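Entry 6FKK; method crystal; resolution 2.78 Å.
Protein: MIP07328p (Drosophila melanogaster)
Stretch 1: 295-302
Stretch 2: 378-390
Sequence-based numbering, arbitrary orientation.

Stretch 1 (295-302) AIPGSAVC
Stretch 2 378-390: TKVNLHHRLTAIA

Strand 298-302 of the first stretch lies against strand 378-380 of the second at an axis-to-axis approach of 4.4 Å, with an angle of 178° between their N-to-C directions, so the pairing is antiparallel. The register follows from the CA-CA distances: Gly298 CA to Val380 CA 4.0 Å, Ser299 CA to Lys379 CA 4.8 Å, and Ala300 CA to Thr378 CA 4.3 Å. The wide pair is the hydrogen-bonded one, with Ser299 N donating to Lys379 O and Lys379 N to Ser299 O, each at 2.6 Å and with N-H...O angles of 156° and 158°. The flanking pairs are not hydrogen-bonded and come closer; Gly298 CA lies 3.1 Å from Lys379 O and Thr378 CA 3.4 Å from Ser299 O, both CA-H...O contacts.

Backbone torsions are extended throughout the paired residues; Gly298 has phi/psi -150/149, Ser299 -131/154 and Lys379 -136/102. The second stretch leaves the pairing at Asn381, whose phi/psi of 59/42 is left-handed. Asn381 N still donates to Pro297 O (2.8 Å, 157°), a last rung just beyond the strand.

After this turn the chain comes back and runs on as a strand through Ala390, whose axis passes 7.7 Å from strand 298-302 at 19°, nearly parallel to it. The space between is filled by side chains. Ser299, chi1 m, has the most area covered of any residue here, 108 Å²: Ser299 CB lies 4.2 Å from Lys379 CB on their shared face, and Ser299 OG reaches the returning chain, accepting a hydrogen bond from Leu386 N (3.1 Å, 157°). Ser299 OG sits in a small hollow in which Arg385 CA is 3.2 Å away, while Leu386 CG packs 3.7 Å from Ser299 CB.

Leu386 (chi1 m, chi2 t) points toward the first stretch, and Leu386 CD1 meets Val301 CG2 at 3.7 Å. Val301, chi1 t, is also approached by Ile389 (chi1 t, chi2 p), with Ile389 CD1 4.1 Å from Val301 CG1. Leu386 and Ile389 both pack on Val301 with their CD1 atoms.

On the opposite face from Ser299 and Lys379, Gly298 has no side chain to set beside those of Val380, Ala300 and Thr378; an ideal CB on Gly298 would lie 3.6 Å from Val380 CG2 and 3.7 Å from Lys379 O. Val380 is t; Val380 CG1 is 3.7 Å from Ile296 CD1. Ile296 (chi1 p, chi2 t) points toward the second stretch, and Ile296 CD1 also lies 3.5 Å from Asn381 ND2. Asn381 (chi1 m, chi2 -44°) leaves its backbone sideways, yet its end comes nearer.

Arg385 (chi1 m, chi2 t, chi3 t, chi4 -96°) also starts sideways before its end approaches. Pro297, with a C-gamma endo pucker, sets Pro297 CB over one face of the guanidinium, 3.8 Å from Arg385 NH2. The end of Lys379 (m, t, t, m) instead leads away, and Lys379 NZ makes a weak hydrogen bond to His384 NE2 at 3.3 Å. Together the stretches bury 667 Å², both sides summed.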

ATOM      1  N   ALA A 295     -21.869  -0.970  -8.902  1.00155.92           N
ATOM      2  CA  ALA A 295     -21.204  -1.787  -9.894  1.00133.92           C
ATOM      3  C   ALA A 295     -20.994  -3.185  -9.332  1.00123.29           C
ATOM      4  O   ALA A 295     -20.804  -3.372  -8.127  1.00118.86           O
ATOM      5  CB  ALA A 295     -19.868  -1.154 -10.292  1.00111.21           C
ATOM      6  N   ILE A 296     -21.082  -4.174 -10.213  1.00110.77           N
ATOM      7  CA  ILE A 296     -20.936  -5.575  -9.829  1.00107.33           C
ATOM      8  C   ILE A 296     -19.634  -5.734  -9.050  1.00 89.63           C
ATOM      9  O   ILE A 296     -18.650  -5.042  -9.349  1.00 94.04           O
ATOM     10  CB  ILE A 296     -20.977  -6.496 -11.060  1.00110.57           C
ATOM     11  CG1 ILE A 296     -19.960  -6.044 -12.111  1.00 90.29           C
ATOM     12  CG2 ILE A 296     -22.380  -6.540 -11.649  1.00107.39           C
ATOM     13  CD1 ILE A 296     -20.115  -6.742 -13.449  1.00 88.36           C
ATOM     14  N   PRO A 297     -19.589  -6.602  -8.038  1.00 81.12           N
ATOM     15  CA  PRO A 297     -18.370  -6.730  -7.226  1.00 74.33           C
ATOM     16  C   PRO A 297     -17.163  -7.066  -8.088  1.00 77.45           C
ATOM     17  O   PRO A 297     -17.170  -8.035  -8.852  1.00 91.79           O
ATOM     18  CB  PRO A 297     -18.708  -7.864  -6.251  1.00 80.05           C
ATOM     19  CG  PRO A 297     -19.872  -8.579  -6.863  1.00 96.00           C
ATOM     20  CD  PRO A 297     -20.643  -7.533  -7.603  1.00102.09           C
ATOM     21  N   GLY A 298     -16.130  -6.246  -7.968  1.00 45.29           N
ATOM     22  CA  GLY A 298     -14.947  -6.397  -8.794  1.00 48.70           C
ATOM     23  C   GLY A 298     -13.712  -5.910  -8.076  1.00 58.46           C
ATOM     24  O   GLY A 298     -13.768  -4.988  -7.257  1.00 71.56           O
ATOM     25  N   SER A 299     -12.584  -6.544  -8.387  1.00 43.86           N
ATOM     26  CA  SER A 299     -11.286  -6.163  -7.854  1.00 45.10           C
ATOM     27  C   SER A 299     -10.292  -6.052  -8.998  1.00 49.99           C
ATOM     28  O   SER A 299     -10.447  -6.698 -10.038  1.00 46.46           O
ATOM     29  CB  SER A 299     -10.778  -7.175  -6.825  1.00 36.15           C
ATOM     30  OG  SER A 299     -11.737  -7.372  -5.806  1.00 56.33           O
ATOM     31  N   ALA A 300      -9.265  -5.232  -8.798  1.00 42.45           N
ATOM     32  CA  ALA A 300      -8.270  -5.030  -9.838  1.00 38.70           C
ATOM     33  C   ALA A 300      -6.942  -4.630  -9.217  1.00 39.01           C
ATOM     34  O   ALA A 300      -6.891  -4.068  -8.119  1.00 53.67           O
ATOM     35  CB  ALA A 300      -8.714  -3.966 -10.847  1.00 55.70           C
ATOM     36  N   VAL A 301      -5.867  -4.924  -9.943  1.00 32.28           N
ATOM     37  CA  VAL A 301      -4.521  -4.495  -9.586  1.00 31.41           C
ATOM     38  C   VAL A 301      -4.029  -3.558 -10.678  1.00 50.29           C
ATOM     39  O   VAL A 301      -3.961  -3.944 -11.851  1.00 61.41           O
ATOM     40  CB  VAL A 301      -3.560  -5.681  -9.418  1.00 42.30           C
ATOM     41  CG1 VAL A 301      -2.139  -5.177  -9.232  1.00 31.08           C
ATOM     42  CG2 VAL A 301      -3.980  -6.541  -8.242  1.00 49.63           C
ATOM     43  N   CYS A 302      -3.692  -2.329 -10.296  1.00 49.49           N
ATOM     44  CA  CYS A 302      -3.107  -1.362 -11.210  1.00 37.53           C
ATOM     45  C   CYS A 302      -1.736  -0.941 -10.704  1.00 38.02           C
ATOM     46  O   CYS A 302      -1.479  -0.913  -9.496  1.00 52.88           O
ATOM     47  CB  CYS A 302      -3.993  -0.119 -11.377  1.00 37.60           C
ATOM     48  SG  CYS A 302      -5.364  -0.285 -12.551  1.00 66.41           S
ATOM     49  N   THR A 378      -7.764  -8.321 -13.247  1.00 41.28           N
ATOM     50  CA  THR A 378      -9.130  -8.002 -12.859  1.00 37.51           C
ATOM     51  C   THR A 378      -9.804  -9.239 -12.284  1.00 56.79           C
ATOM     52  O   THR A 378      -9.547 -10.365 -12.721  1.00 77.86           O
ATOM     53  CB  THR A 378      -9.951  -7.469 -14.044  1.00 38.70           C
ATOM     54  OG1 THR A 378     -10.085  -8.491 -15.037  1.00 66.58           O
ATOM     55  CG2 THR A 378      -9.276  -6.257 -14.659  1.00 48.29           C
ATOM     56  N   LYS A 379     -10.662  -9.019 -11.290  1.00 49.61           N
ATOM     57  CA  LYS A 379     -11.451 -10.082 -10.667  1.00 43.20           C
ATOM     58  C   LYS A 379     -12.873  -9.557 -10.503  1.00 61.68           C
ATOM     59  O   LYS A 379     -13.147  -8.786  -9.579  1.00 74.48           O
ATOM     60  CB  LYS A 379     -10.858 -10.510  -9.329  1.00 39.16           C
ATOM     61  CG  LYS A 379      -9.741 -11.534  -9.432  1.00 44.39           C
ATOM     62  CD  LYS A 379      -9.278 -11.977  -8.051  1.00 38.85           C
ATOM     63  CE  LYS A 379      -8.580 -13.326  -8.109  1.00 64.83           C
ATOM     64  NZ  LYS A 379      -9.502 -14.396  -8.589  1.00 84.35           N
ATOM     65  N   VAL A 380     -13.773  -9.974 -11.391  1.00 59.66           N
ATOM     66  CA  VAL A 380     -15.129  -9.444 -11.448  1.00 70.49           C
ATOM     67  C   VAL A 380     -16.122 -10.584 -11.273  1.00 77.09           C
ATOM     68  O   VAL A 380     -15.901 -11.696 -11.769  1.00 64.15           O
ATOM     69  CB  VAL A 380     -15.380  -8.692 -12.773  1.00 65.80           C
ATOM     70  CG1 VAL A 380     -16.732  -8.004 -12.752  1.00 74.26           C
ATOM     71  CG2 VAL A 380     -14.276  -7.681 -13.018  1.00 64.76           C
ATOM     72  N   ASN A 381     -17.217 -10.302 -10.559  1.00 78.65           N
ATOM     73  CA  ASN A 381     -18.293 -11.267 -10.328  1.00102.14           C
ATOM     74  C   ASN A 381     -17.783 -12.514  -9.610  1.00108.72           C
ATOM     75  O   ASN A 381     -18.162 -13.641  -9.934  1.00119.50           O
ATOM     76  CB  ASN A 381     -18.998 -11.640 -11.635  1.00108.43           C
ATOM     77  CG  ASN A 381     -20.069 -10.637 -12.026  1.00107.42           C
ATOM     78  OD1 ASN A 381     -20.852 -10.190 -11.185  1.00105.60           O
ATOM     79  ND2 ASN A 381     -20.107 -10.276 -13.304  1.00100.03           N
ATOM     80  N   LEU A 382     -16.917 -12.310  -8.621  1.00 95.51           N
ATOM     81  CA  LEU A 382     -16.375 -13.390  -7.813  1.00 81.70           C
ATOM     82  C   LEU A 382     -16.767 -13.188  -6.356  1.00 86.31           C
ATOM     83  O   LEU A 382     -17.087 -12.078  -5.923  1.00 82.24           O
ATOM     84  CB  LEU A 382     -14.851 -13.472  -7.947  1.00 71.26           C
ATOM     85  CG  LEU A 382     -14.345 -13.691  -9.373  1.00 61.29           C
ATOM     86  CD1 LEU A 382     -12.825 -13.703  -9.410  1.00 54.48           C
ATOM     87  CD2 LEU A 382     -14.914 -14.979  -9.951  1.00 68.33           C
ATOM     88  N   HIS A 383     -16.738 -14.283  -5.597  1.00 88.93           N
ATOM     89  CA  HIS A 383     -17.148 -14.266  -4.200  1.00 93.25           C
ATOM     90  C   HIS A 383     -16.050 -13.779  -3.259  1.00 82.69           C
ATOM     91  O   HIS A 383     -16.104 -14.074  -2.059  1.00 88.34           O
ATOM     92  CB  HIS A 383     -17.626 -15.656  -3.774  1.00101.99           C
ATOM     93  CG  HIS A 383     -18.856 -16.118  -4.495  1.00113.73           C
ATOM     94  ND1 HIS A 383     -20.003 -15.359  -4.572  1.00114.94           N
ATOM     95  CD2 HIS A 383     -19.119 -17.265  -5.165  1.00114.15           C
ATOM     96  CE1 HIS A 383     -20.918 -16.015  -5.261  1.00121.41           C
ATOM     97  NE2 HIS A 383     -20.408 -17.176  -5.632  1.00120.83           N
ATOM     98  N   HIS A 384     -15.060 -13.047  -3.764  1.00 64.56           N
ATOM     99  CA  HIS A 384     -14.017 -12.496  -2.914  1.00 58.73           C
ATOM    100  C   HIS A 384     -13.430 -11.258  -3.574  1.00 60.81           C
ATOM    101  O   HIS A 384     -13.485 -11.092  -4.796  1.00 53.80           O
ATOM    102  CB  HIS A 384     -12.916 -13.526  -2.624  1.00 49.90           C
ATOM    103  CG  HIS A 384     -12.226 -14.042  -3.849  1.00 55.88           C
ATOM    104  ND1 HIS A 384     -12.450 -15.304  -4.353  1.00 67.35           N
ATOM    105  CD2 HIS A 384     -11.310 -13.469  -4.665  1.00 62.23           C
ATOM    106  CE1 HIS A 384     -11.705 -15.487  -5.428  1.00 71.21           C
ATOM    107  NE2 HIS A 384     -11.004 -14.387  -5.640  1.00 59.68           N
ATOM    108  N   ARG A 385     -12.864 -10.386  -2.744  1.00 49.97           N
ATOM    109  CA  ARG A 385     -12.217  -9.165  -3.198  1.00 48.36           C
ATOM    110  C   ARG A 385     -10.745  -9.190  -2.809  1.00 45.22           C
ATOM    111  O   ARG A 385     -10.367  -9.790  -1.799  1.00 58.51           O
ATOM    112  CB  ARG A 385     -12.884  -7.921  -2.594  1.00 60.70           C
ATOM    113  CG  ARG A 385     -14.364  -7.768  -2.911  1.00 71.48           C
ATOM    114  CD  ARG A 385     -14.983  -6.638  -2.094  1.00 74.27           C
ATOM    115  NE  ARG A 385     -16.371  -6.373  -2.468  1.00 76.90           N
ATOM    116  CZ  ARG A 385     -16.746  -5.428  -3.325  1.00 95.90           C
ATOM    117  NH1 ARG A 385     -15.835  -4.655  -3.900  1.00103.72           N
ATOM    118  NH2 ARG A 385     -18.029  -5.253  -3.608  1.00 95.59           N
ATOM    119  N   LEU A 386      -9.917  -8.527  -3.611  1.00 48.11           N
ATOM    120  CA  LEU A 386      -8.504  -8.392  -3.290  1.00 37.49           C
ATOM    121  C   LEU A 386      -8.307  -7.362  -2.187  1.00 36.43           C
ATOM    122  O   LEU A 386      -9.020  -6.356  -2.116  1.00 37.53           O
ATOM    123  CB  LEU A 386      -7.705  -7.989  -4.528  1.00 42.11           C
ATOM    124  CG  LEU A 386      -7.697  -8.962  -5.711  1.00 43.63           C
ATOM    125  CD1 LEU A 386      -6.823  -8.419  -6.830  1.00 34.27           C
ATOM    126  CD2 LEU A 386      -7.231 -10.351  -5.296  1.00 46.60           C
ATOM    127  N   THR A 387      -7.322  -7.618  -1.317  1.00 41.36           N
ATOM    128  CA  THR A 387      -7.133  -6.789  -0.125  1.00 37.88           C
ATOM    129  C   THR A 387      -5.686  -6.367   0.102  1.00 36.50           C
ATOM    130  O   THR A 387      -5.445  -5.297   0.673  1.00 51.35           O
ATOM    131  CB  THR A 387      -7.648  -7.523   1.121  1.00 43.08           C
ATOM    132  OG1 THR A 387      -6.962  -8.774   1.265  1.00 51.21           O
ATOM    133  CG2 THR A 387      -9.148  -7.775   1.022  1.00 46.88           C
ATOM    134  N   ALA A 388      -4.714  -7.170  -0.328  1.00 34.36           N
ATOM    135  CA  ALA A 388      -3.307  -6.913  -0.049  1.00 41.57           C
ATOM    136  C   ALA A 388      -2.495  -7.005  -1.335  1.00 33.38           C
ATOM    137  O   ALA A 388      -2.964  -7.502  -2.361  1.00 34.54           O
ATOM    138  CB  ALA A 388      -2.757  -7.890   1.000  1.00 66.51           C
ATOM    139  N   ILE A 389      -1.253  -6.527  -1.265  1.00 41.22           N
ATOM    140  CA  ILE A 389      -0.384  -6.457  -2.435  1.00 38.85           C
ATOM    141  C   ILE A 389       1.064  -6.551  -1.970  1.00 38.79           C
ATOM    142  O   ILE A 389       1.425  -6.036  -0.908  1.00 48.83           O
ATOM    143  CB  ILE A 389      -0.644  -5.161  -3.234  1.00 41.72           C
ATOM    144  CG1 ILE A 389       0.221  -5.102  -4.496  1.00 48.88           C
ATOM    145  CG2 ILE A 389      -0.421  -3.941  -2.357  1.00 60.74           C
ATOM    146  CD1 ILE A 389      -0.339  -5.892  -5.653  1.00 38.43           C
ATOM    147  N   ALA A 390       1.886  -7.230  -2.766  1.00 40.27           N
ATOM    148  CA  ALA A 390       3.319  -7.327  -2.533  1.00 45.75           C
ATOM    149  C   ALA A 390       3.972  -7.753  -3.840  1.00 38.33           C
ATOM    150  O   ALA A 390       3.357  -8.450  -4.650  1.00 48.06           O
ATOM    151  CB  ALA A 390       3.652  -8.316  -1.410  1.00 44.83           C
TER